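Local structure of alkylhalidase CmlS (Streptomyces venezuelae, 3I3L) at residues V304-G314 / K352-Y363; F377-E385 / D402-F410. The protein is a flavin-dependent halogenase of chloramphenicol biosynthesis that carries FAD, joined covalently to the protein through an aspartate, and probably works as an oxidoreductase. One frame throughout, in Å; residues are numbered along the deposited sequence.

Overall arrangement
The two contacts illustrate how one long helix can serve separate parts of a flavoprotein. Helix 352-382 takes part in both: its first turns pack on the hairpin 304-314 in contact 1, and its C-terminal part, within residues 377-385, meets segment 402-410 in contact 2. The centres of the contacts lie 37 Å apart and their nearest atoms about 17 Å, with no touch between them. Contact 1 belongs to the FAD-binding domain and reaches the cofactor directly, since the nearest atoms of Gly314 and the bound FAD are about 4 Å apart and Gly314 precedes the FAD-binding Asp315. Contact 2 is structural packing away from the annotated sites.

Contact 1 of 2, residues V304-G314 / K352-Y363; sequences VFSADRFFLCG and KDAVHAWYNRTY
Asn360 and His356, one helical turn apart, read the backbone of a beta hairpin whose second strand, 310-312, lies in the parallel part of the Rossmann-type sheet of the FAD-binding domain. The amide of Asn360 works in both directions: OD1 accepts from Phe305 N at 2.8 Å, while ND2 donates almost straight (173°) to Ser306 O and also to His356 O of its own helix. Both bonds of ND2 lie in the amide plane, which should fix the flip of the group. His356 is held similarly. Its ND1 pairs with Ser306 OG at 2.8 Å, a bond in which either atom may donate, and NE2 gives its hydrogen to Asp308 O in the type II' turn, approaching from above that carbonyl's plane. With CG anti to its carbonyl carbon (chi1 -88°), the imidazole lies with one face over the Ala307 backbone, so that ND1 meets Ser306 and NE2 meets Asp308, on either side of Ala307 in the sequence. At the solvent-exposed Asp308, the extended Lys352 brings NZ to the anti lone pair of Asp308 OD1, a salt bridge of 3.0 Å.

Alongside these polar bonds aromatic rings pack together. Phe311 turns its edge to the face of Tyr359 in a T-shaped pair (planes at 84°), and lies roughly parallel to His356 but slid off it. Phe305 receives Tyr363 CB over one face, 3.8 Å from the ring centroid. Helix 327-347 also packs on Phe311 and Cys313. Toward the cofactor, Gly314, which touches FAD, donates from its N to Ser334 OG and, weakly, to Tyr363 OH. Two residues earlier, the buried carbonyl of Leu312 is satisfied by the phenol of Tyr359, whose OH donates to Leu312 O over a short 2.5 Å.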
loop_
_atom_site.group_PDB
_atom_site.type_symbol
_atom_site.label_atom_id
_atom_site.label_comp_id
_atom_site.label_asym_id
_atom_site.label_seq_id
_atom_site.Cartn_x
_atom_site.Cartn_y
_atom_site.Cartn_z
ATOM N N VAL A 304 -17.229 -6.097 -2.638
ATOM C CA VAL A 304 -16.766 -7.273 -3.410
ATOM C C VAL A 304 -15.506 -6.934 -4.222
ATOM O O VAL A 304 -15.558 -6.142 -5.132
ATOM C CB VAL A 304 -17.908 -7.832 -4.356
ATOM C CG1 VAL A 304 -17.535 -9.205 -5.000
ATOM C CG2 VAL A 304 -19.247 -8.044 -3.558
ATOM N N PHE A 305 -14.370 -7.540 -3.888
ATOM C CA PHE A 305 -13.139 -7.259 -4.659
ATOM C C PHE A 305 -13.086 -8.192 -5.890
ATOM O O PHE A 305 -12.460 -7.856 -6.875
ATOM C CB PHE A 305 -11.891 -7.459 -3.788
ATOM C CG PHE A 305 -11.733 -6.423 -2.705
ATOM C CD1 PHE A 305 -10.990 -5.282 -2.940
ATOM C CD2 PHE A 305 -12.360 -6.554 -1.479
ATOM C CE1 PHE A 305 -10.825 -4.329 -1.912
ATOM C CE2 PHE A 305 -12.208 -5.582 -0.499
ATOM C CZ PHE A 305 -11.469 -4.505 -0.705
ATOM N N SER A 306 -13.763 -9.311 -5.834
ATOM C CA SER A 306 -13.847 -10.207 -6.998
ATOM C C SER A 306 -14.910 -11.291 -6.660
ATOM O O SER A 306 -15.150 -11.609 -5.506
ATOM C CB SER A 306 -12.483 -10.894 -7.212
ATOM O OG SER A 306 -12.238 -11.870 -6.175
ATOM N N ALA A 307 -15.505 -11.854 -7.697
ATOM C CA ALA A 307 -16.449 -12.950 -7.585
ATOM C C ALA A 307 -16.591 -13.544 -8.995
ATOM O O ALA A 307 -16.312 -12.865 -9.968
ATOM C CB ALA A 307 -17.832 -12.437 -7.133
ATOM N N ASP A 308 -17.051 -14.770 -9.086
ATOM C CA ASP A 308 -17.424 -15.350 -10.375
ATOM C C ASP A 308 -16.305 -15.215 -11.442
ATOM O O ASP A 308 -15.214 -15.754 -11.288
ATOM C CB ASP A 308 -18.725 -14.678 -10.826
ATOM C CG ASP A 308 -19.876 -14.879 -9.822
ATOM O OD1 ASP A 308 -19.954 -15.955 -9.194
ATOM O OD2 ASP A 308 -20.717 -13.949 -9.683
ATOM N N ARG A 309 -16.566 -14.442 -12.495
ATOM C CA ARG A 309 -15.540 -14.287 -13.520
ATOM C C ARG A 309 -14.848 -12.920 -13.584
ATOM O O ARG A 309 -14.267 -12.581 -14.616
ATOM C CB ARG A 309 -16.120 -14.646 -14.905
ATOM C CG ARG A 309 -16.507 -16.098 -15.018
ATOM C CD ARG A 309 -17.238 -16.457 -16.384
ATOM N NE ARG A 309 -17.575 -17.903 -16.394
ATOM C CZ ARG A 309 -16.703 -18.874 -16.724
ATOM N NH1 ARG A 309 -15.468 -18.570 -17.075
ATOM N NH2 ARG A 309 -17.052 -20.155 -16.650
ATOM N N PHE A 310 -14.982 -12.098 -12.539
ATOM C CA PHE A 310 -14.309 -10.797 -12.526
ATOM C C PHE A 310 -13.430 -10.573 -11.278
ATOM O O PHE A 310 -13.710 -11.100 -10.237
ATOM C CB PHE A 310 -15.318 -9.658 -12.647
ATOM C CG PHE A 310 -16.117 -9.389 -11.363
ATOM C CD1 PHE A 310 -15.640 -8.470 -10.402
ATOM C CD2 PHE A 310 -17.339 -10.018 -11.127
ATOM C CE1 PHE A 310 -16.393 -8.201 -9.240
ATOM C CE2 PHE A 310 -18.083 -9.746 -9.990
ATOM C CZ PHE A 310 -17.612 -8.839 -9.043
ATOM N N PHE A 311 -12.401 -9.753 -11.457
ATOM C CA PHE A 311 -11.572 -9.245 -10.412
ATOM C C PHE A 311 -11.480 -7.722 -10.614
ATOM O O PHE A 311 -11.341 -7.261 -11.729
ATOM C CB PHE A 311 -10.142 -9.848 -10.495
ATOM C CG PHE A 311 -10.087 -11.321 -10.139
ATOM C CD1 PHE A 311 -9.624 -11.726 -8.916
ATOM C CD2 PHE A 311 -10.554 -12.277 -11.027
ATOM C CE1 PHE A 311 -9.637 -13.024 -8.520
ATOM C CE2 PHE A 311 -10.515 -13.652 -10.663
ATOM C CZ PHE A 311 -10.075 -14.018 -9.431
ATOM N N LEU A 312 -11.522 -6.952 -9.506
ATOM C CA LEU A 312 -11.183 -5.539 -9.529
ATOM C C LEU A 312 -9.761 -5.358 -9.000
ATOM O O LEU A 312 -9.407 -5.947 -7.956
ATOM C CB LEU A 312 -12.172 -4.737 -8.648
ATOM C CG LEU A 312 -13.670 -5.081 -8.739
ATOM C CD1 LEU A 312 -14.451 -4.235 -7.777
ATOM C CD2 LEU A 312 -14.265 -4.936 -10.213
ATOM N N CYS A 313 -8.940 -4.543 -9.693
ATOM C CA CYS A 313 -7.563 -4.294 -9.270
ATOM C C CYS A 313 -7.283 -2.768 -9.181
ATOM O O CYS A 313 -7.840 -1.995 -9.965
ATOM C CB CYS A 313 -6.558 -4.898 -10.286
ATOM S SG CYS A 313 -6.707 -6.677 -10.523
ATOM N N GLY A 314 -6.437 -2.335 -8.231
ATOM C CA GLY A 314 -6.073 -0.941 -8.130
ATOM C C GLY A 314 -7.253 -0.054 -7.756
ATOM O O GLY A 314 -8.125 -0.500 -7.066
ATOM N N LYS A 352 -12.521 -22.517 -6.950
ATOM C CA LYS A 352 -13.036 -21.215 -7.295
ATOM C C LYS A 352 -13.356 -20.344 -6.105
ATOM O O LYS A 352 -12.881 -19.218 -6.033
ATOM C CB LYS A 352 -14.279 -21.302 -8.153
ATOM C CG LYS A 352 -14.916 -19.905 -8.353
ATOM C CD LYS A 352 -16.410 -20.000 -8.713
ATOM C CE LYS A 352 -16.989 -18.589 -8.989
ATOM N NZ LYS A 352 -18.482 -18.608 -9.402
ATOM N N ASP A 353 -14.159 -20.868 -5.192
ATOM C CA ASP A 353 -14.643 -20.134 -4.042
ATOM C C ASP A 353 -13.528 -19.756 -3.099
ATOM O O ASP A 353 -13.431 -18.607 -2.656
ATOM C CB ASP A 353 -15.706 -20.947 -3.281
ATOM C CG ASP A 353 -17.072 -20.983 -4.035
ATOM O OD1 ASP A 353 -17.370 -20.103 -4.868
ATOM O OD2 ASP A 353 -17.873 -21.892 -3.769
ATOM N N ALA A 354 -12.666 -20.719 -2.828
ATOM C CA ALA A 354 -11.555 -20.518 -1.937
ATOM C C ALA A 354 -10.613 -19.438 -2.509
ATOM O O ALA A 354 -10.074 -18.630 -1.775
ATOM C CB ALA A 354 -10.818 -21.843 -1.734
ATOM N N VAL A 355 -10.427 -19.435 -3.824
ATOM C CA VAL A 355 -9.473 -18.483 -4.419
ATOM C C VAL A 355 -10.055 -17.064 -4.352
ATOM O O VAL A 355 -9.333 -16.121 -4.110
ATOM C CB VAL A 355 -9.107 -18.858 -5.904
ATOM C CG1 VAL A 355 -8.498 -17.692 -6.642
ATOM C CG2 VAL A 355 -8.100 -20.073 -5.961
ATOM N N HIS A 356 -11.350 -16.921 -4.628
ATOM C CA HIS A 356 -11.952 -15.618 -4.544
ATOM C C HIS A 356 -11.950 -15.138 -3.067
ATOM O O HIS A 356 -11.721 -13.973 -2.818
ATOM C CB HIS A 356 -13.385 -15.680 -5.052
ATOM C CG HIS A 356 -13.505 -15.461 -6.517
ATOM N ND1 HIS A 356 -13.024 -14.329 -7.136
ATOM C CD2 HIS A 356 -14.125 -16.181 -7.484
ATOM C CE1 HIS A 356 -13.313 -14.368 -8.426
ATOM N NE2 HIS A 356 -13.936 -15.498 -8.677
ATOM N N ALA A 357 -12.244 -16.035 -2.132
ATOM C CA ALA A 357 -12.230 -15.682 -0.735
ATOM C C ALA A 357 -10.834 -15.236 -0.327
ATOM O O ALA A 357 -10.708 -14.325 0.447
ATOM C CB ALA A 357 -12.761 -16.854 0.165
ATOM N N TRP A 358 -9.791 -15.861 -0.873
ATOM C CA TRP A 358 -8.455 -15.413 -0.604
ATOM C C TRP A 358 -8.182 -14.000 -1.217
ATOM O O TRP A 358 -7.572 -13.143 -0.579
ATOM C CB TRP A 358 -7.401 -16.452 -1.035
ATOM C CG TRP A 358 -6.008 -15.865 -1.054
ATOM C CD1 TRP A 358 -5.132 -15.798 -0.006
ATOM C CD2 TRP A 358 -5.330 -15.254 -2.179
ATOM N NE1 TRP A 358 -3.961 -15.221 -0.403
ATOM C CE2 TRP A 358 -4.065 -14.830 -1.716
ATOM C CE3 TRP A 358 -5.669 -15.031 -3.511
ATOM C CZ2 TRP A 358 -3.143 -14.189 -2.542
ATOM C CZ3 TRP A 358 -4.760 -14.382 -4.327
ATOM C CH2 TRP A 358 -3.512 -13.994 -3.855
ATOM N N TYR A 359 -8.592 -13.774 -2.459
ATOM C CA TYR A 359 -8.356 -12.460 -3.079
ATOM C C TYR A 359 -9.097 -11.348 -2.273
ATOM O O TYR A 359 -8.535 -10.308 -2.034
ATOM C CB TYR A 359 -8.811 -12.469 -4.556
ATOM C CG TYR A 359 -8.464 -11.183 -5.308
ATOM C CD1 TYR A 359 -7.172 -10.962 -5.818
ATOM C CD2 TYR A 359 -9.405 -10.174 -5.435
ATOM C CE1 TYR A 359 -6.850 -9.735 -6.467
ATOM C CE2 TYR A 359 -9.129 -8.994 -6.092
ATOM C CZ TYR A 359 -7.852 -8.778 -6.613
ATOM O OH TYR A 359 -7.584 -7.571 -7.250
ATOM N N ASN A 360 -10.346 -11.624 -1.843
ATOM C CA ASN A 360 -11.137 -10.634 -1.106
ATOM C C ASN A 360 -10.554 -10.333 0.280
ATOM O O ASN A 360 -10.376 -9.168 0.650
ATOM C CB ASN A 360 -12.605 -11.095 -0.926
ATOM C CG ASN A 360 -13.425 -10.898 -2.162
ATOM O OD1 ASN A 360 -14.108 -9.878 -2.283
ATOM N ND2 ASN A 360 -13.370 -11.877 -3.109
ATOM N N ARG A 361 -10.226 -11.389 1.021
ATOM C CA ARG A 361 -9.633 -11.230 2.350
ATOM C C ARG A 361 -8.327 -10.453 2.289
ATOM O O ARG A 361 -8.104 -9.524 3.066
ATOM C CB ARG A 361 -9.375 -12.585 2.965
ATOM C CG ARG A 361 -8.572 -12.521 4.226
ATOM C CD ARG A 361 -8.356 -13.959 4.768
ATOM N NE ARG A 361 -7.989 -13.917 6.179
ATOM C CZ ARG A 361 -6.800 -14.257 6.658
ATOM N NH1 ARG A 361 -5.852 -14.642 5.813
ATOM N NH2 ARG A 361 -6.567 -14.206 7.984
ATOM N N THR A 362 -7.481 -10.808 1.351
ATOM C CA THR A 362 -6.165 -10.234 1.278
ATOM C C THR A 362 -6.248 -8.764 0.951
ATOM O O THR A 362 -5.527 -7.956 1.551
ATOM C CB THR A 362 -5.249 -11.018 0.240
ATOM O OG1 THR A 362 -4.857 -12.263 0.840
ATOM C CG2 THR A 362 -3.985 -10.307 -0.007
ATOM N N TYR A 363 -7.087 -8.390 -0.011
ATOM C CA TYR A 363 -7.197 -6.951 -0.393
ATOM C C TYR A 363 -7.837 -6.152 0.734
ATOM O O TYR A 363 -7.442 -5.016 0.999
ATOM C CB TYR A 363 -8.030 -6.764 -1.680
ATOM C CG TYR A 363 -7.517 -5.699 -2.634
ATOM C CD1 TYR A 363 -7.801 -5.768 -4.005
ATOM C CD2 TYR A 363 -6.810 -4.612 -2.164
ATOM C CE1 TYR A 363 -7.372 -4.748 -4.894
ATOM C CE2 TYR A 363 -6.406 -3.600 -3.000
ATOM C CZ TYR A 363 -6.690 -3.664 -4.356
ATOM O OH TYR A 363 -6.197 -2.660 -5.169
#

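Contact 2 of 2, residues F377-E385 / D402-F410; sequences FYTFASFTE and DRLTRKKWF
Phe383 slots between Trp409 and Arg403, joining the C-terminal end of helix 352-382 to the chain that leaves helix 400-406. The axes of segments 377-382 and 402-406 cross at -78° and stay 12.0 Å apart, so large side chains must span the gap. The close-packed part is an aromatic cluster. Phe383 CB sits over the six-membered ring of Trp409, 4.1 Å from its centroid, in a CH-pi contact, while the Phe383 ring slides past the five-membered ring as an offset pair with little overlap. Phe380 makes a similar offset approach through CD1, 3.7 Å from Trp409 CD1, and Thr384 CG2 touches the far end of the indole at CH2. Trp409 has chi1 at 164°, its CG trans to N, which swings the indole toward helix 377-382 and over Phe383 CB. Inward, helix 430-439 packs on Phe380.

On the arginine side the contact turns aliphatic and charged, and it is loosest at the exposed Lys407, which brings little more than its backbone near Phe383 and leads its side chain away. Arg406 lays CD against the edge of Phe383, 3.4 Å from Phe383 CZ, and against Thr379 CG2; its guanidinium turns elsewhere, to a salt bridge with Glu398. Arg403 combines both characters: Phe383 CE1 lies 3.5 Å from Arg403 CZ over one face of the guanidinium, and NH1 and NH2 grip Ser382 OG end-on, each at 3.2 Å. That hydroxyl donates in turn to Thr379 O, leaving its oxygen to accept both N-H groups. The chemistry implies a junction secured mainly by aromatic packing, with this shared serine oxygen setting the guanidinium's place over Phe383.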
loop_
_atom_site.group_PDB
_atom_site.type_symbol
_atom_site.label_atom_id
_atom_site.label_comp_id
_atom_site.label_asym_id
_atom_site.label_seq_id
_atom_site.Cartn_x
_atom_site.Cartn_y
_atom_site.Cartn_z
ATOM N N PHE A 377 -1.688 8.424 12.385
ATOM C CA PHE A 377 -0.946 9.582 11.898
ATOM C C PHE A 377 -1.742 10.873 11.897
ATOM O O PHE A 377 -1.243 11.886 12.387
ATOM C CB PHE A 377 -0.273 9.365 10.546
ATOM C CG PHE A 377 0.968 8.587 10.646
ATOM C CD1 PHE A 377 0.938 7.190 10.663
ATOM C CD2 PHE A 377 2.185 9.238 10.744
ATOM C CE1 PHE A 377 2.124 6.450 10.776
ATOM C CE2 PHE A 377 3.357 8.513 10.850
ATOM C CZ PHE A 377 3.319 7.106 10.869
ATOM N N TYR A 378 -2.972 10.851 11.369
ATOM C CA TYR A 378 -3.763 12.081 11.390
ATOM C C TYR A 378 -3.987 12.567 12.861
ATOM O O TYR A 378 -3.864 13.740 13.153
ATOM C CB TYR A 378 -5.080 11.945 10.643
ATOM C CG TYR A 378 -4.940 12.063 9.160
ATOM C CD1 TYR A 378 -4.260 13.106 8.596
ATOM C CD2 TYR A 378 -5.474 11.120 8.305
ATOM C CE1 TYR A 378 -4.134 13.242 7.227
ATOM C CE2 TYR A 378 -5.342 11.256 6.889
ATOM C CZ TYR A 378 -4.654 12.306 6.393
ATOM O OH TYR A 378 -4.489 12.478 5.009
ATOM N N THR A 379 -4.334 11.645 13.770
ATOM C CA THR A 379 -4.505 12.010 15.164
ATOM C C THR A 379 -3.261 12.705 15.785
ATOM O O THR A 379 -3.413 13.660 16.549
ATOM C CB THR A 379 -4.949 10.802 16.000
ATOM O OG1 THR A 379 -6.119 10.283 15.382
ATOM C CG2 THR A 379 -5.302 11.220 17.449
ATOM N N PHE A 380 -2.057 12.239 15.449
ATOM C CA PHE A 380 -0.828 12.847 15.993
ATOM C C PHE A 380 -0.658 14.253 15.526
ATOM O O PHE A 380 -0.258 15.136 16.319
ATOM C CB PHE A 380 0.452 12.071 15.603
ATOM C CG PHE A 380 0.479 10.684 16.134
ATOM C CD1 PHE A 380 -0.139 10.388 17.358
ATOM C CD2 PHE A 380 1.107 9.658 15.427
ATOM C CE1 PHE A 380 -0.137 9.084 17.855
ATOM C CE2 PHE A 380 1.135 8.352 15.938
ATOM C CZ PHE A 380 0.512 8.067 17.143
ATOM N N ALA A 381 -0.941 14.493 14.255
ATOM C CA ALA A 381 -0.840 15.878 13.763
ATOM C C ALA A 381 -1.928 16.787 14.335
ATOM O O ALA A 381 -1.726 18.000 14.437
ATOM C CB ALA A 381 -0.877 15.945 12.268
ATOM N N SER A 382 -3.065 16.198 14.693
ATOM C CA SER A 382 -4.208 16.976 15.150
ATOM C C SER A 382 -3.939 17.655 16.521
ATOM O O SER A 382 -4.587 18.654 16.847
ATOM C CB SER A 382 -5.487 16.146 15.200
ATOM O OG SER A 382 -5.424 15.215 16.276
ATOM N N PHE A 383 -2.976 17.130 17.274
ATOM C CA PHE A 383 -2.593 17.722 18.555
ATOM C C PHE A 383 -1.922 19.080 18.396
ATOM O O PHE A 383 -2.001 19.931 19.291
ATOM C CB PHE A 383 -1.687 16.767 19.331
ATOM C CG PHE A 383 -2.416 15.536 19.806
ATOM C CD1 PHE A 383 -3.580 15.664 20.570
ATOM C CD2 PHE A 383 -1.959 14.272 19.488
ATOM C CE1 PHE A 383 -4.282 14.533 21.020
ATOM C CE2 PHE A 383 -2.680 13.132 19.922
ATOM C CZ PHE A 383 -3.827 13.267 20.678
ATOM N N THR A 384 -1.282 19.315 17.251
ATOM C CA THR A 384 -0.634 20.587 17.053
ATOM C C THR A 384 -1.181 21.363 15.873
ATOM O O THR A 384 -0.725 22.480 15.612
ATOM C CB THR A 384 0.867 20.469 16.948
ATOM O OG1 THR A 384 1.189 19.598 15.867
ATOM C CG2 THR A 384 1.443 19.918 18.301
ATOM N N GLU A 385 -2.165 20.806 15.178
ATOM C CA GLU A 385 -2.806 21.592 14.116
ATOM C C GLU A 385 -4.169 22.101 14.625
ATOM O O GLU A 385 -4.730 21.517 15.533
ATOM C CB GLU A 385 -2.957 20.754 12.807
ATOM C CG GLU A 385 -1.640 20.466 12.092
ATOM C CD GLU A 385 -1.006 21.690 11.426
ATOM O OE1 GLU A 385 -1.638 22.777 11.334
ATOM O OE2 GLU A 385 0.172 21.589 10.982
ATOM N N ASP A 402 -10.522 10.187 26.985
ATOM C CA ASP A 402 -9.631 9.338 26.146
ATOM C C ASP A 402 -8.622 10.197 25.353
ATOM O O ASP A 402 -7.466 9.806 25.133
ATOM C CB ASP A 402 -10.442 8.483 25.144
ATOM C CG ASP A 402 -11.160 7.261 25.799
ATOM O OD1 ASP A 402 -11.253 7.240 27.037
ATOM O OD2 ASP A 402 -11.624 6.321 25.061
ATOM N N ARG A 403 -9.096 11.380 24.950
ATOM C CA ARG A 403 -8.338 12.311 24.116
ATOM C C ARG A 403 -7.295 13.120 24.856
ATOM O O ARG A 403 -6.205 13.334 24.323
ATOM C CB ARG A 403 -9.271 13.237 23.285
ATOM C CG ARG A 403 -8.529 14.402 22.630
ATOM C CD ARG A 403 -8.744 14.438 21.133
ATOM N NE ARG A 403 -8.032 15.557 20.533
ATOM C CZ ARG A 403 -7.291 15.464 19.420
ATOM N NH1 ARG A 403 -7.170 14.279 18.809
ATOM N NH2 ARG A 403 -6.661 16.552 18.927
ATOM N N LEU A 404 -7.638 13.598 26.055
ATOM C CA LEU A 404 -6.651 14.231 26.966
ATOM C C LEU A 404 -5.598 13.201 27.446
ATOM O O LEU A 404 -4.388 13.440 27.329
ATOM C CB LEU A 404 -7.374 14.960 28.113
ATOM C CG LEU A 404 -8.136 16.254 27.667
ATOM C CD1 LEU A 404 -8.543 16.337 26.103
ATOM C CD2 LEU A 404 -9.359 16.570 28.558
ATOM N N THR A 405 -6.050 12.029 27.914
ATOM C CA THR A 405 -5.130 10.885 28.105
ATOM C C THR A 405 -4.242 10.755 26.864
ATOM O O THR A 405 -3.011 10.702 27.001
ATOM C CB THR A 405 -5.850 9.513 28.351
ATOM O OG1 THR A 405 -6.780 9.616 29.450
ATOM C CG2 THR A 405 -4.831 8.379 28.628
ATOM N N ARG A 406 -4.845 10.741 25.659
ATOM C CA ARG A 406 -4.023 10.616 24.415
ATOM C C ARG A 406 -2.889 11.671 24.192
ATOM O O ARG A 406 -1.882 11.341 23.567
ATOM C CB ARG A 406 -4.842 10.337 23.137
ATOM C CG ARG A 406 -3.958 9.898 21.950
ATOM C CD ARG A 406 -4.729 9.988 20.619
ATOM N NE ARG A 406 -5.894 9.107 20.644
ATOM C CZ ARG A 406 -5.852 7.786 20.490
ATOM N NH1 ARG A 406 -4.714 7.164 20.262
ATOM N NH2 ARG A 406 -6.968 7.078 20.566
ATOM N N LYS A 407 -3.008 12.888 24.741
ATOM C CA LYS A 407 -1.750 13.653 25.069
ATOM C C LYS A 407 -0.978 13.009 26.283
ATOM O O LYS A 407 -0.677 13.642 27.323
ATOM C CB LYS A 407 -1.927 15.175 25.188
ATOM C CG LYS A 407 -0.602 15.897 25.597
ATOM C CD LYS A 407 -0.796 17.332 26.264
ATOM C CE LYS A 407 -1.753 17.322 27.495
ATOM N NZ LYS A 407 -2.487 18.626 27.640
ATOM N N LYS A 408 -0.838 11.680 26.142
ATOM C CA LYS A 408 0.331 10.874 26.465
ATOM C C LYS A 408 1.277 11.118 25.307
ATOM O O LYS A 408 2.416 10.664 25.310
ATOM C CB LYS A 408 -0.069 9.388 26.420
ATOM C CG LYS A 408 0.978 8.384 25.859
ATOM C CD LYS A 408 0.911 8.206 24.331
ATOM C CE LYS A 408 1.508 6.846 23.928
ATOM N NZ LYS A 408 1.590 6.713 22.409
ATOM N N TRP A 409 0.767 11.777 24.264
ATOM C CA TRP A 409 1.575 12.027 23.088
ATOM C C TRP A 409 2.608 13.127 23.353
ATOM O O TRP A 409 3.726 13.047 22.838
ATOM C CB TRP A 409 0.683 12.342 21.881
ATOM C CG TRP A 409 1.419 12.959 20.749
ATOM C CD1 TRP A 409 1.991 12.317 19.674
ATOM C CD2 TRP A 409 1.692 14.351 20.576
ATOM N NE1 TRP A 409 2.590 13.235 18.838
ATOM C CE2 TRP A 409 2.420 14.490 19.371
ATOM C CE3 TRP A 409 1.396 15.501 21.329
ATOM C CZ2 TRP A 409 2.847 15.724 18.904
ATOM C CZ3 TRP A 409 1.834 16.732 20.865
ATOM C CH2 TRP A 409 2.548 16.829 19.663
ATOM N N PHE A 410 2.219 14.123 24.165
ATOM C CA PHE A 410 3.028 15.294 24.525
ATOM C C PHE A 410 4.470 14.964 24.890
ATOM O O PHE A 410 5.336 15.858 24.928
#